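Local coordinates for protein MAU2 chromatid cohesion factor homolog (Saccharomyces cerevisiae, PDB 4XDN) that forms a complex with SCC2 that is required for the cohesin complex to associate with chromosomes in sister chromatid cohesion, at residues L125-M130 with M302-L307; F216-Y221 with L237-S242; Y317-N322 with Q356-N361; K390-T395 with Q420-Q425. One frame throughout, in Å; residues are numbered along the deposited sequence.

Interaction 1: residues L125-M130 with M302-L307; sequences LVEEIM and MPRIAL
E127, in the first turn of helix 126-144, meets R304, at the tip of a beta hairpin, in a single pairing of charges. The salt bridge runs from E127 OE2 to R304 NH1 at 2.9 Å, and E127 OE1 lies equally near R304 NH2. Neither oxygen takes an end-on or side-on position: the carboxyl carbon stands 3.4 Å above one face of the guanidinium, toward its rim, and the two planes are 76° apart. The attraction is therefore one of charge alone, with no N-H aimed at OE2. E127 reaches across with an extended chain, whereas bends at chi2 (-39°) and chi3 (-41°) fold the R304 guanidinium back over the carboxylate. R304 CB is 3.6 Å from E127 OE2. The backbones stay 7.2 Å apart at their closest, CA of E127 to CA of R304, so it is the side chains that meet; the open side is that of R304, exposed at the third position of the type II turn M302 to I305. E127 OE1 has a second, weak and long ion pair with a basic side chain of another protein chain. Beneath the bridge, M130 and I305 both pack on W175 of helix 170-189, while L307 is hydrogen-bonded through its backbone to I299 in the partner strand 297-302.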
loop_
_atom_site.group_PDB
_atom_site.type_symbol
_atom_site.label_atom_id
_atom_site.label_comp_id
_atom_site.label_asym_id
_atom_site.label_seq_id
_atom_site.Cartn_x
_atom_site.Cartn_y
_atom_site.Cartn_z
ATOM N N LEU A 125 -37.461 10.716 -10.538
ATOM C CA LEU A 125 -36.425 9.924 -11.187
ATOM C C LEU A 125 -35.013 10.408 -10.861
ATOM O O LEU A 125 -34.046 9.971 -11.488
ATOM C CB LEU A 125 -36.637 9.937 -12.703
ATOM C CG LEU A 125 -37.948 9.307 -13.182
ATOM C CD1 LEU A 125 -38.138 9.541 -14.673
ATOM C CD2 LEU A 125 -37.982 7.819 -12.861
ATOM N N VAL A 126 -34.894 11.295 -9.878
ATOM C CA VAL A 126 -33.594 11.829 -9.486
ATOM C C VAL A 126 -32.643 10.705 -9.079
ATOM O O VAL A 126 -31.501 10.664 -9.535
ATOM C CB VAL A 126 -33.725 12.838 -8.327
ATOM C CG1 VAL A 126 -32.357 13.327 -7.870
ATOM C CG2 VAL A 126 -34.584 14.015 -8.755
ATOM N N GLU A 127 -33.119 9.791 -8.236
ATOM C CA GLU A 127 -32.298 8.672 -7.773
ATOM C C GLU A 127 -31.693 7.911 -8.945
ATOM O O GLU A 127 -30.499 7.606 -8.950
ATOM C CB GLU A 127 -33.122 7.710 -6.918
ATOM C CG GLU A 127 -33.712 8.330 -5.667
ATOM C CD GLU A 127 -34.587 7.357 -4.903
ATOM O OE1 GLU A 127 -34.312 6.138 -4.960
ATOM O OE2 GLU A 127 -35.553 7.811 -4.252
ATOM N N GLU A 128 -32.525 7.617 -9.939
ATOM C CA GLU A 128 -32.086 6.868 -11.109
ATOM C C GLU A 128 -31.065 7.656 -11.928
ATOM O O GLU A 128 -30.061 7.103 -12.375
ATOM C CB GLU A 128 -33.283 6.493 -11.988
ATOM C CG GLU A 128 -34.201 5.431 -11.383
ATOM C CD GLU A 128 -35.133 5.968 -10.308
ATOM O OE1 GLU A 128 -35.119 7.190 -10.049
ATOM O OE2 GLU A 128 -35.889 5.163 -9.723
ATOM N N ILE A 129 -31.321 8.945 -12.120
ATOM C CA ILE A 129 -30.427 9.793 -12.899
ATOM C C ILE A 129 -29.058 9.881 -12.236
ATOM O O ILE A 129 -28.029 9.807 -12.908
ATOM C CB ILE A 129 -31.020 11.209 -13.082
ATOM C CG1 ILE A 129 -32.239 11.141 -14.004
ATOM C CG2 ILE A 129 -29.988 12.176 -13.669
ATOM C CD1 ILE A 129 -33.088 12.390 -14.004
ATOM N N MET A 130 -29.044 10.031 -10.915
ATOM C CA MET A 130 -27.789 10.153 -10.187
ATOM C C MET A 130 -27.002 8.853 -10.234
ATOM O O MET A 130 -25.769 8.874 -10.216
ATOM C CB MET A 130 -28.042 10.560 -8.734
ATOM C CG MET A 130 -28.665 11.937 -8.577
ATOM S SD MET A 130 -27.949 13.167 -9.684
ATOM C CE MET A 130 -26.774 13.924 -8.613
ATOM N N MET A 302 -28.045 10.732 3.052
ATOM C CA MET A 302 -29.358 11.353 3.126
ATOM C C MET A 302 -30.413 10.283 2.936
ATOM O O MET A 302 -30.104 9.183 2.476
ATOM C CB MET A 302 -29.516 12.433 2.054
ATOM C CG MET A 302 -29.620 13.843 2.587
ATOM S SD MET A 302 -30.136 15.007 1.309
ATOM C CE MET A 302 -31.913 14.787 1.343
ATOM N N PRO A 303 -31.665 10.592 3.299
ATOM C CA PRO A 303 -32.748 9.730 2.831
ATOM C C PRO A 303 -32.717 9.644 1.309
ATOM O O PRO A 303 -32.771 10.675 0.635
ATOM C CB PRO A 303 -34.007 10.437 3.339
ATOM C CG PRO A 303 -33.547 11.202 4.533
ATOM C CD PRO A 303 -32.143 11.634 4.223
ATOM N N ARG A 304 -32.597 8.425 0.793
ATOM C CA ARG A 304 -32.486 8.158 -0.640
ATOM C C ARG A 304 -31.120 8.563 -1.189
ATOM O O ARG A 304 -30.974 8.810 -2.385
ATOM C CB ARG A 304 -33.595 8.865 -1.431
ATOM C CG ARG A 304 -34.993 8.807 -0.807
ATOM C CD ARG A 304 -35.315 7.459 -0.164
ATOM N NE ARG A 304 -34.846 6.317 -0.948
ATOM C CZ ARG A 304 -35.536 5.724 -1.918
ATOM N NH1 ARG A 304 -36.746 6.156 -2.252
ATOM N NH2 ARG A 304 -35.006 4.690 -2.558
ATOM N N ILE A 305 -30.127 8.626 -0.308
ATOM C CA ILE A 305 -28.729 8.707 -0.719
ATOM C C ILE A 305 -27.894 7.831 0.207
ATOM O O ILE A 305 -27.436 8.281 1.259
ATOM C CB ILE A 305 -28.185 10.149 -0.699
ATOM C CG1 ILE A 305 -29.048 11.050 -1.590
ATOM C CG2 ILE A 305 -26.722 10.168 -1.158
ATOM C CD1 ILE A 305 -28.541 12.471 -1.726
ATOM N N ALA A 306 -27.708 6.575 -0.195
ATOM C CA ALA A 306 -26.959 5.605 0.593
ATOM C C ALA A 306 -25.784 5.052 -0.205
ATOM O O ALA A 306 -25.955 4.547 -1.314
ATOM C CB ALA A 306 -27.871 4.474 1.043
ATOM N N LEU A 307 -24.591 5.155 0.372
ATOM C CA LEU A 307 -23.382 4.620 -0.239
ATOM C C LEU A 307 -22.923 3.363 0.488
ATOM O O LEU A 307 -22.754 3.372 1.707
ATOM C CB LEU A 307 -22.262 5.664 -0.225
ATOM C CG LEU A 307 -22.135 6.573 -1.448
ATOM C CD1 LEU A 307 -21.120 7.673 -1.186
ATOM C CD2 LEU A 307 -21.724 5.768 -2.662
#

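Interaction 2: residues F216-Y221 with L237-S242; sequences FLNLCY and LQELRS
A steeply crossed pair of consecutive helices, 212-228 and 234-241, brings N218 and L219 against E239 and L240. The local axes approach to 9.6 Å and their directions differ by 127°. Chi1 of -177° carries the N218 amide away from its own backbone N and out to the neighbouring helix, where its CG lies 3.5 Å from E239 CG. N218 ND2 is 3.3 Å from L240 N, but both are donors and no bond joins them; ND2 instead makes a weak hydrogen bond to A236 O. E239 bends at chi2, and its carboxylate leads off toward K214 and W215, so only its CB and CG press on the amide. Beside this, L219 CD2 and L240 CD1 touch at 3.5 Å, tighter than usual for two methyls, with the side chains at about a right angle. A leucine in place of N218 would remove the amide, and the A236 carbonyl would probably be left without this weak donor, with branched methyls crowding E239 CB and the L240 backbone N. S242 OG donates a hydrogen bond to E239 O at 3.0 Å, from above the carbonyl plane. L219 and L240 continue onto L259 and I263 of helix 250-266, a layering of successive helices consistent with an alpha-helical solenoid.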
loop_
_atom_site.group_PDB
_atom_site.type_symbol
_atom_site.label_atom_id
_atom_site.label_comp_id
_atom_site.label_asym_id
_atom_site.label_seq_id
_atom_site.Cartn_x
_atom_site.Cartn_y
_atom_site.Cartn_z
ATOM N N PHE A 216 -15.552 9.438 6.959
ATOM C CA PHE A 216 -15.244 8.467 5.917
ATOM C C PHE A 216 -14.300 9.073 4.882
ATOM O O PHE A 216 -13.294 8.471 4.516
ATOM C CB PHE A 216 -16.517 7.979 5.228
ATOM C CG PHE A 216 -16.264 7.332 3.897
ATOM C CD1 PHE A 216 -15.665 6.085 3.822
ATOM C CD2 PHE A 216 -16.611 7.975 2.722
ATOM C CE1 PHE A 216 -15.422 5.490 2.599
ATOM C CE2 PHE A 216 -16.369 7.385 1.497
ATOM C CZ PHE A 216 -15.772 6.139 1.436
ATOM N N LEU A 217 -14.637 10.269 4.412
ATOM C CA LEU A 217 -13.831 10.954 3.410
ATOM C C LEU A 217 -12.437 11.256 3.938
ATOM O O LEU A 217 -11.459 11.209 3.196
ATOM C CB LEU A 217 -14.509 12.250 2.973
ATOM C CG LEU A 217 -15.824 12.093 2.214
ATOM C CD1 LEU A 217 -16.514 13.438 2.113
ATOM C CD2 LEU A 217 -15.584 11.499 0.835
ATOM N N ASN A 218 -12.353 11.569 5.225
ATOM C CA ASN A 218 -11.070 11.874 5.838
ATOM C C ASN A 218 -10.191 10.629 5.906
ATOM O O ASN A 218 -8.970 10.719 5.802
ATOM C CB ASN A 218 -11.270 12.461 7.234
ATOM C CG ASN A 218 -9.966 12.869 7.882
ATOM O OD1 ASN A 218 -9.343 13.850 7.480
ATOM N ND2 ASN A 218 -9.542 12.116 8.890
ATOM N N LEU A 219 -10.819 9.469 6.077
ATOM C CA LEU A 219 -10.098 8.203 6.064
ATOM C C LEU A 219 -9.548 7.932 4.668
ATOM O O LEU A 219 -8.417 7.470 4.521
ATOM C CB LEU A 219 -11.009 7.055 6.512
ATOM C CG LEU A 219 -11.378 7.036 7.994
ATOM C CD1 LEU A 219 -12.542 6.091 8.243
ATOM C CD2 LEU A 219 -10.181 6.641 8.837
ATOM N N CYS A 220 -10.354 8.220 3.648
ATOM C CA CYS A 220 -9.905 8.110 2.262
ATOM C C CYS A 220 -8.700 9.016 2.051
ATOM O O CYS A 220 -7.732 8.642 1.387
ATOM C CB CYS A 220 -11.021 8.491 1.281
ATOM S SG CYS A 220 -12.469 7.400 1.266
ATOM N N TYR A 221 -8.773 10.210 2.630
ATOM C CA TYR A 221 -7.713 11.202 2.505
ATOM C C TYR A 221 -6.415 10.691 3.117
ATOM O O TYR A 221 -5.380 10.650 2.452
ATOM C CB TYR A 221 -8.137 12.508 3.180
ATOM C CG TYR A 221 -7.201 13.679 2.970
ATOM C CD1 TYR A 221 -6.349 13.737 1.876
ATOM C CD2 TYR A 221 -7.177 14.733 3.874
ATOM C CE1 TYR A 221 -5.502 14.816 1.687
ATOM C CE2 TYR A 221 -6.334 15.809 3.696
ATOM C CZ TYR A 221 -5.498 15.846 2.603
ATOM O OH TYR A 221 -4.656 16.919 2.428
ATOM N N LEU A 237 -5.028 14.775 10.670
ATOM C CA LEU A 237 -4.584 13.916 11.762
ATOM C C LEU A 237 -5.546 14.008 12.942
ATOM O O LEU A 237 -5.939 12.992 13.512
ATOM C CB LEU A 237 -3.167 14.301 12.203
ATOM C CG LEU A 237 -2.105 13.200 12.242
ATOM C CD1 LEU A 237 -1.933 12.548 10.880
ATOM C CD2 LEU A 237 -0.778 13.777 12.721
ATOM N N GLN A 238 -5.919 15.232 13.306
ATOM C CA GLN A 238 -6.861 15.446 14.397
ATOM C C GLN A 238 -8.238 14.910 14.024
ATOM O O GLN A 238 -8.952 14.367 14.866
ATOM C CB GLN A 238 -6.954 16.931 14.750
ATOM C CG GLN A 238 -5.678 17.507 15.348
ATOM C CD GLN A 238 -5.814 18.976 15.705
ATOM O OE1 GLN A 238 -6.916 19.527 15.706
ATOM N NE2 GLN A 238 -4.691 19.619 16.008
ATOM N N GLU A 239 -8.604 15.067 12.757
ATOM C CA GLU A 239 -9.883 14.572 12.267
ATOM C C GLU A 239 -9.919 13.052 12.369
ATOM O O GLU A 239 -10.949 12.467 12.700
ATOM C CB GLU A 239 -10.118 15.014 10.821
ATOM C CG GLU A 239 -11.538 14.795 10.326
ATOM C CD GLU A 239 -12.542 15.732 10.978
ATOM O OE1 GLU A 239 -12.155 16.855 11.361
ATOM O OE2 GLU A 239 -13.721 15.342 11.106
ATOM N N LEU A 240 -8.784 12.423 12.082
ATOM C CA LEU A 240 -8.657 10.973 12.185
ATOM C C LEU A 240 -8.822 10.511 13.631
ATOM O O LEU A 240 -9.533 9.546 13.904
ATOM C CB LEU A 240 -7.300 10.517 11.636
ATOM C CG LEU A 240 -6.934 9.035 11.782
ATOM C CD1 LEU A 240 -7.866 8.149 10.964
ATOM C CD2 LEU A 240 -5.487 8.809 11.374
ATOM N N ARG A 241 -8.165 11.205 14.553
ATOM C CA ARG A 241 -8.197 10.821 15.960
ATOM C C ARG A 241 -9.576 11.044 16.581
ATOM O O ARG A 241 -9.970 10.329 17.503
ATOM C CB ARG A 241 -7.133 11.595 16.749
ATOM C CG ARG A 241 -5.699 11.184 16.420
ATOM C CD ARG A 241 -4.700 11.754 17.422
ATOM N NE ARG A 241 -4.436 13.178 17.209
ATOM C CZ ARG A 241 -3.421 13.664 16.497
ATOM N NH1 ARG A 241 -2.548 12.854 15.910
ATOM N NH2 ARG A 241 -3.279 14.978 16.369
ATOM N N SER A 242 -10.310 12.027 16.069
ATOM C CA SER A 242 -11.620 12.368 16.620
ATOM C C SER A 242 -12.732 11.456 16.101
ATOM O O SER A 242 -13.863 11.523 16.580
ATOM C CB SER A 242 -11.967 13.826 16.303
ATOM O OG SER A 242 -12.197 14.006 14.917
#

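Interaction 3: residues Y317-N322 with Q356-N361; sequences YKELKN and QKLIKN
Two flat groups, the E319 carboxylate and the N322 amide, receive the forked end of L358. Its CD2 stands over one face of the carboxylate, nearly straight above E319 CD at 4.1 Å. The other branch, CD1, lies well out of the N322 amide plane, displaced past the nitrogen, with N322 ND2 to L358 CD1 at 3.9 Å. CD1 also comes to 4.2 Å from E319 CG, so the fork is in contact with both side chains. E319 gets its carboxylate there by bending at chi2 (79°), while L358 runs straight out from its helix (chi2 174°). The backbones stay apart, 7.9 Å between the CA atoms of E319 and L358. Because the first turns of helix 317-331 meet the last turns of helix 339-360, the two form a hairpin of consecutive helices, the antiparallel pairing common in all-alpha repeat folds. An alanine in place of L358 is likely to leave the carboxylate face and the amide without this apolar cover and open a gap between the helices. The polar ends are held by others: N322 ND2 is hydrogen-bonded to T355 OG1, and E319 OE2 has a weak, long ion pair with R375. Y379 of helix 369-398 touches both E319 and L358.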
loop_
_atom_site.group_PDB
_atom_site.type_symbol
_atom_site.label_atom_id
_atom_site.label_comp_id
_atom_site.label_asym_id
_atom_site.label_seq_id
_atom_site.Cartn_x
_atom_site.Cartn_y
_atom_site.Cartn_z
ATOM N N TYR A 317 -13.459 -9.783 10.332
ATOM C CA TYR A 317 -12.677 -9.948 11.556
ATOM C C TYR A 317 -11.393 -10.758 11.362
ATOM O O TYR A 317 -10.324 -10.337 11.802
ATOM C CB TYR A 317 -13.534 -10.608 12.640
ATOM C CG TYR A 317 -12.778 -10.879 13.920
ATOM C CD1 TYR A 317 -12.250 -9.837 14.672
ATOM C CD2 TYR A 317 -12.595 -12.177 14.381
ATOM C CE1 TYR A 317 -11.559 -10.080 15.842
ATOM C CE2 TYR A 317 -11.905 -12.429 15.552
ATOM C CZ TYR A 317 -11.388 -11.377 16.278
ATOM O OH TYR A 317 -10.701 -11.621 17.446
ATOM N N LYS A 318 -11.495 -11.917 10.717
ATOM C CA LYS A 318 -10.325 -12.761 10.493
ATOM C C LYS A 318 -9.296 -12.060 9.613
ATOM O O LYS A 318 -8.099 -12.086 9.903
ATOM C CB LYS A 318 -10.726 -14.092 9.854
ATOM C CG LYS A 318 -11.315 -15.102 10.825
ATOM C CD LYS A 318 -10.985 -16.525 10.395
ATOM C CE LYS A 318 -11.633 -17.559 11.306
ATOM N NZ LYS A 318 -13.114 -17.597 11.141
ATOM N N GLU A 319 -9.766 -11.439 8.536
ATOM C CA GLU A 319 -8.881 -10.740 7.615
ATOM C C GLU A 319 -8.186 -9.580 8.313
ATOM O O GLU A 319 -7.015 -9.302 8.059
ATOM C CB GLU A 319 -9.654 -10.221 6.399
ATOM C CG GLU A 319 -10.040 -11.287 5.377
ATOM C CD GLU A 319 -11.254 -12.093 5.792
ATOM O OE1 GLU A 319 -11.591 -12.099 6.994
ATOM O OE2 GLU A 319 -11.875 -12.723 4.909
ATOM N N LEU A 320 -8.912 -8.908 9.199
ATOM C CA LEU A 320 -8.393 -7.726 9.872
ATOM C C LEU A 320 -7.249 -8.076 10.820
ATOM O O LEU A 320 -6.207 -7.420 10.809
ATOM C CB LEU A 320 -9.512 -7.016 10.636
ATOM C CG LEU A 320 -9.104 -5.773 11.429
ATOM C CD1 LEU A 320 -8.412 -4.751 10.544
ATOM C CD2 LEU A 320 -10.320 -5.159 12.089
ATOM N N LYS A 321 -7.446 -9.104 11.639
ATOM C CA LYS A 321 -6.407 -9.541 12.563
ATOM C C LYS A 321 -5.169 -9.983 11.795
ATOM O O LYS A 321 -4.042 -9.726 12.217
ATOM C CB LYS A 321 -6.909 -10.681 13.450
ATOM C CG LYS A 321 -7.815 -10.225 14.582
ATOM C CD LYS A 321 -7.884 -11.245 15.714
ATOM C CE LYS A 321 -6.577 -11.340 16.499
ATOM N NZ LYS A 321 -6.151 -10.025 17.067
ATOM N N ASN A 322 -5.390 -10.641 10.660
ATOM C CA ASN A 322 -4.298 -11.077 9.797
ATOM C C ASN A 322 -3.455 -9.888 9.334
ATOM O O ASN A 322 -2.225 -9.949 9.348
ATOM C CB ASN A 322 -4.849 -11.839 8.591
ATOM C CG ASN A 322 -3.774 -12.593 7.828
ATOM O OD1 ASN A 322 -2.937 -13.280 8.418
ATOM N ND2 ASN A 322 -3.791 -12.464 6.504
ATOM N N GLN A 356 -2.960 -18.401 3.505
ATOM C CA GLN A 356 -3.166 -19.572 2.659
ATOM C C GLN A 356 -4.560 -20.156 2.865
ATOM O O GLN A 356 -5.218 -20.563 1.907
ATOM C CB GLN A 356 -2.111 -20.639 2.942
ATOM C CG GLN A 356 -0.745 -20.337 2.357
ATOM C CD GLN A 356 0.254 -21.448 2.617
ATOM O OE1 GLN A 356 0.335 -21.982 3.725
ATOM N NE2 GLN A 356 1.012 -21.812 1.590
ATOM N N LYS A 357 -5.003 -20.195 4.118
ATOM C CA LYS A 357 -6.322 -20.722 4.452
ATOM C C LYS A 357 -7.437 -19.788 3.979
ATOM O O LYS A 357 -8.502 -20.248 3.566
ATOM C CB LYS A 357 -6.436 -20.961 5.960
ATOM C CG LYS A 357 -5.752 -22.234 6.435
ATOM C CD LYS A 357 -5.926 -22.440 7.934
ATOM C CE LYS A 357 -6.508 -23.813 8.253
ATOM N NZ LYS A 357 -7.937 -23.942 7.838
ATOM N N LEU A 358 -7.194 -18.482 4.044
ATOM C CA LEU A 358 -8.170 -17.507 3.571
ATOM C C LEU A 358 -8.402 -17.686 2.076
ATOM O O LEU A 358 -9.535 -17.600 1.598
ATOM C CB LEU A 358 -7.708 -16.080 3.871
ATOM C CG LEU A 358 -7.729 -15.646 5.341
ATOM C CD1 LEU A 358 -7.110 -14.261 5.494
ATOM C CD2 LEU A 358 -9.146 -15.660 5.900
ATOM N N ILE A 359 -7.324 -17.941 1.343
ATOM C CA ILE A 359 -7.419 -18.234 -0.081
ATOM C C ILE A 359 -8.194 -19.529 -0.304
ATOM O O ILE A 359 -9.125 -19.581 -1.107
ATOM C CB ILE A 359 -6.024 -18.355 -0.725
ATOM C CG1 ILE A 359 -5.298 -17.011 -0.663
ATOM C CG2 ILE A 359 -6.130 -18.826 -2.177
ATOM C CD1 ILE A 359 -3.821 -17.100 -0.983
ATOM N N LYS A 360 -7.801 -20.572 0.420
ATOM C CA LYS A 360 -8.401 -21.891 0.261
ATOM C C LYS A 360 -9.889 -21.902 0.613
ATOM O O LYS A 360 -10.688 -22.525 -0.082
ATOM C CB LYS A 360 -7.652 -22.911 1.124
ATOM C CG LYS A 360 -8.305 -24.285 1.183
ATOM C CD LYS A 360 -7.415 -25.294 1.896
ATOM C CE LYS A 360 -6.464 -26.000 0.937
ATOM N NZ LYS A 360 -6.835 -27.433 0.746
ATOM N N ASN A 361 -10.254 -21.210 1.689
ATOM C CA ASN A 361 -11.624 -21.237 2.191
ATOM C C ASN A 361 -12.449 -20.023 1.763
ATOM O O ASN A 361 -13.438 -19.678 2.414
ATOM C CB ASN A 361 -11.616 -21.336 3.718
ATOM C CG ASN A 361 -10.885 -22.567 4.219
ATOM O OD1 ASN A 361 -9.996 -22.475 5.065
ATOM N ND2 ASN A 361 -11.251 -23.729 3.692
#

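Interaction 4: residues K390-T395 with Q420-Q425; sequences KVWEQT and QAMKVQ
A Met-aromatic contact joins helix 369-398 to helix 415-426: M422 lays its thioether on the six-membered ring of W392. The methyl does so most directly, M422 CE lying 4.2 Å from the ring centroid and 25° off the normal, a CH-pi contact over the face. The sulfur comes in obliquely, 48° off the normal, with M422 SD 3.5 Å from W392 CH2 and 3.6 Å from CZ3. The bend at chi3 (54°) turns the methyl back over the ring, and the two side chains cross at about a right angle. M422 CE also reaches CG2 of T395, about one turn beyond W392 on helix 369-398, at 4.0 Å. The T395 hydroxyl is engaged on its own helix, OG1 donating to V391 O at 2.9 Å, on the opposite face of that carbonyl from T395 N, which is consistent with CG2 being held toward M422. M422 also packs on an apolar side chain of another protein chain, as well as on Y435 of helix 432-440. Across the two segments the chemistry is thus dispersion and weak sulfur and CH-pi attraction, with the indole N-H of W392 hydrogen-bonded to the backbone of that other protein chain.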
loop_
_atom_site.group_PDB
_atom_site.type_symbol
_atom_site.label_atom_id
_atom_site.label_comp_id
_atom_site.label_asym_id
_atom_site.label_seq_id
_atom_site.Cartn_x
_atom_site.Cartn_y
_atom_site.Cartn_z
ATOM N N LYS A 390 10.814 -11.810 5.558
ATOM C CA LYS A 390 11.593 -12.919 6.099
ATOM C C LYS A 390 13.040 -12.777 5.642
ATOM O O LYS A 390 13.973 -12.866 6.442
ATOM C CB LYS A 390 11.022 -14.263 5.643
ATOM C CG LYS A 390 11.673 -15.477 6.292
ATOM C CD LYS A 390 11.349 -16.754 5.528
ATOM C CE LYS A 390 11.769 -17.992 6.306
ATOM N NZ LYS A 390 11.608 -19.240 5.508
ATOM N N VAL A 391 13.209 -12.554 4.344
ATOM C CA VAL A 391 14.524 -12.341 3.759
ATOM C C VAL A 391 15.163 -11.076 4.326
ATOM O O VAL A 391 16.354 -11.064 4.633
ATOM C CB VAL A 391 14.433 -12.248 2.216
ATOM C CG1 VAL A 391 15.761 -11.797 1.587
ATOM C CG2 VAL A 391 14.010 -13.588 1.641
ATOM N N TRP A 392 14.373 -10.019 4.478
ATOM C CA TRP A 392 14.915 -8.759 4.963
ATOM C C TRP A 392 15.428 -8.894 6.392
ATOM O O TRP A 392 16.512 -8.406 6.715
ATOM C CB TRP A 392 13.876 -7.642 4.897
ATOM C CG TRP A 392 14.512 -6.295 5.036
ATOM C CD1 TRP A 392 14.798 -5.638 6.196
ATOM C CD2 TRP A 392 14.965 -5.448 3.972
ATOM N NE1 TRP A 392 15.397 -4.431 5.923
ATOM C CE2 TRP A 392 15.510 -4.291 4.564
ATOM C CE3 TRP A 392 14.960 -5.555 2.578
ATOM C CZ2 TRP A 392 16.043 -3.248 3.810
ATOM C CZ3 TRP A 392 15.489 -4.516 1.831
ATOM C CH2 TRP A 392 16.024 -3.379 2.449
ATOM N N GLU A 393 14.654 -9.556 7.246
ATOM C CA GLU A 393 15.051 -9.702 8.639
ATOM C C GLU A 393 16.306 -10.567 8.755
ATOM O O GLU A 393 17.151 -10.327 9.614
ATOM C CB GLU A 393 13.921 -10.305 9.478
ATOM C CG GLU A 393 14.226 -10.271 10.971
ATOM C CD GLU A 393 13.104 -10.815 11.832
ATOM O OE1 GLU A 393 12.173 -11.442 11.284
ATOM O OE2 GLU A 393 13.162 -10.611 13.063
ATOM N N GLN A 394 16.421 -11.569 7.888
ATOM C CA GLN A 394 17.604 -12.424 7.863
ATOM C C GLN A 394 18.829 -11.636 7.421
ATOM O O GLN A 394 19.924 -11.828 7.953
ATOM C CB GLN A 394 17.389 -13.621 6.935
ATOM C CG GLN A 394 16.776 -14.836 7.616
ATOM C CD GLN A 394 17.670 -15.421 8.694
ATOM O OE1 GLN A 394 17.221 -15.691 9.809
ATOM N NE2 GLN A 394 18.939 -15.629 8.365
ATOM N N THR A 395 18.639 -10.752 6.447
ATOM C CA THR A 395 19.721 -9.912 5.950
ATOM C C THR A 395 20.241 -9.003 7.056
ATOM O O THR A 395 21.452 -8.829 7.210
ATOM C CB THR A 395 19.265 -9.057 4.747
ATOM O OG1 THR A 395 18.852 -9.916 3.678
ATOM C CG2 THR A 395 20.393 -8.160 4.251
ATOM N N GLN A 420 18.923 -7.329 -4.564
ATOM C CA GLN A 420 20.025 -7.711 -5.438
ATOM C C GLN A 420 21.147 -6.678 -5.371
ATOM O O GLN A 420 22.325 -7.029 -5.390
ATOM C CB GLN A 420 19.533 -7.875 -6.878
ATOM C CG GLN A 420 20.632 -8.159 -7.891
ATOM C CD GLN A 420 21.480 -9.362 -7.520
ATOM O OE1 GLN A 420 20.998 -10.311 -6.899
ATOM N NE2 GLN A 420 22.753 -9.326 -7.897
ATOM N N ALA A 421 20.775 -5.403 -5.289
ATOM C CA ALA A 421 21.751 -4.325 -5.197
ATOM C C ALA A 421 22.520 -4.412 -3.884
ATOM O O ALA A 421 23.735 -4.217 -3.847
ATOM C CB ALA A 421 21.065 -2.974 -5.319
ATOM N N MET A 422 21.796 -4.703 -2.808
ATOM C CA MET A 422 22.398 -4.857 -1.493
ATOM C C MET A 422 23.345 -6.049 -1.482
ATOM O O MET A 422 24.369 -6.034 -0.796
ATOM C CB MET A 422 21.315 -5.027 -0.427
ATOM C CG MET A 422 20.457 -3.791 -0.228
ATOM S SD MET A 422 18.923 -4.120 0.660
ATOM C CE MET A 422 19.544 -4.915 2.141
ATOM N N LYS A 423 23.001 -7.078 -2.248
ATOM C CA LYS A 423 23.840 -8.265 -2.346
ATOM C C LYS A 423 25.176 -7.910 -2.986
ATOM O O LYS A 423 26.225 -8.396 -2.565
ATOM C CB LYS A 423 23.137 -9.363 -3.147
ATOM C CG LYS A 423 23.941 -10.648 -3.261
ATOM C CD LYS A 423 23.071 -11.814 -3.703
ATOM C CE LYS A 423 23.847 -13.125 -3.682
ATOM N NZ LYS A 423 24.979 -13.127 -4.652
ATOM N N VAL A 424 25.131 -7.052 -4.001
ATOM C CA VAL A 424 26.347 -6.607 -4.669
ATOM C C VAL A 424 27.191 -5.760 -3.722
ATOM O O VAL A 424 28.411 -5.919 -3.666
ATOM C CB VAL A 424 26.029 -5.801 -5.944
ATOM C CG1 VAL A 424 27.301 -5.195 -6.543
ATOM C CG2 VAL A 424 25.343 -6.685 -6.964
ATOM N N GLN A 425 26.542 -4.867 -2.979
ATOM C CA GLN A 425 27.256 -4.000 -2.047
ATOM C C GLN A 425 27.924 -4.831 -0.958
ATOM O O GLN A 425 29.075 -4.588 -0.609
ATOM C CB GLN A 425 26.316 -2.967 -1.419
ATOM C CG GLN A 425 27.054 -1.909 -0.604
ATOM C CD GLN A 425 26.130 -0.942 0.113
ATOM O OE1 GLN A 425 24.911 -0.984 -0.054
ATOM N NE2 GLN A 425 26.713 -0.060 0.919
#

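From the N terminus, helix 126-144 opens interaction 1, which closes only at the hairpin strand 305-310, some 170 residues on. Interaction 2 lies nested inside that long loop, closing a short one between helices 212-228 and 234-241; its centre is about 25 Å from that of interaction 1, and the nearest atoms are about 5 Å apart. The remaining contacts follow in series, without nesting or crossing. Interaction 3 closes the loop between helices 317-331 and 339-360. Interaction 4 then joins helix 369-398, the next in the chain, to helix 415-426. Interactions 1 and 4 lie on opposite sides of the chain's centre, their centres about 53 Å apart, which reflects an elongated helical molecule.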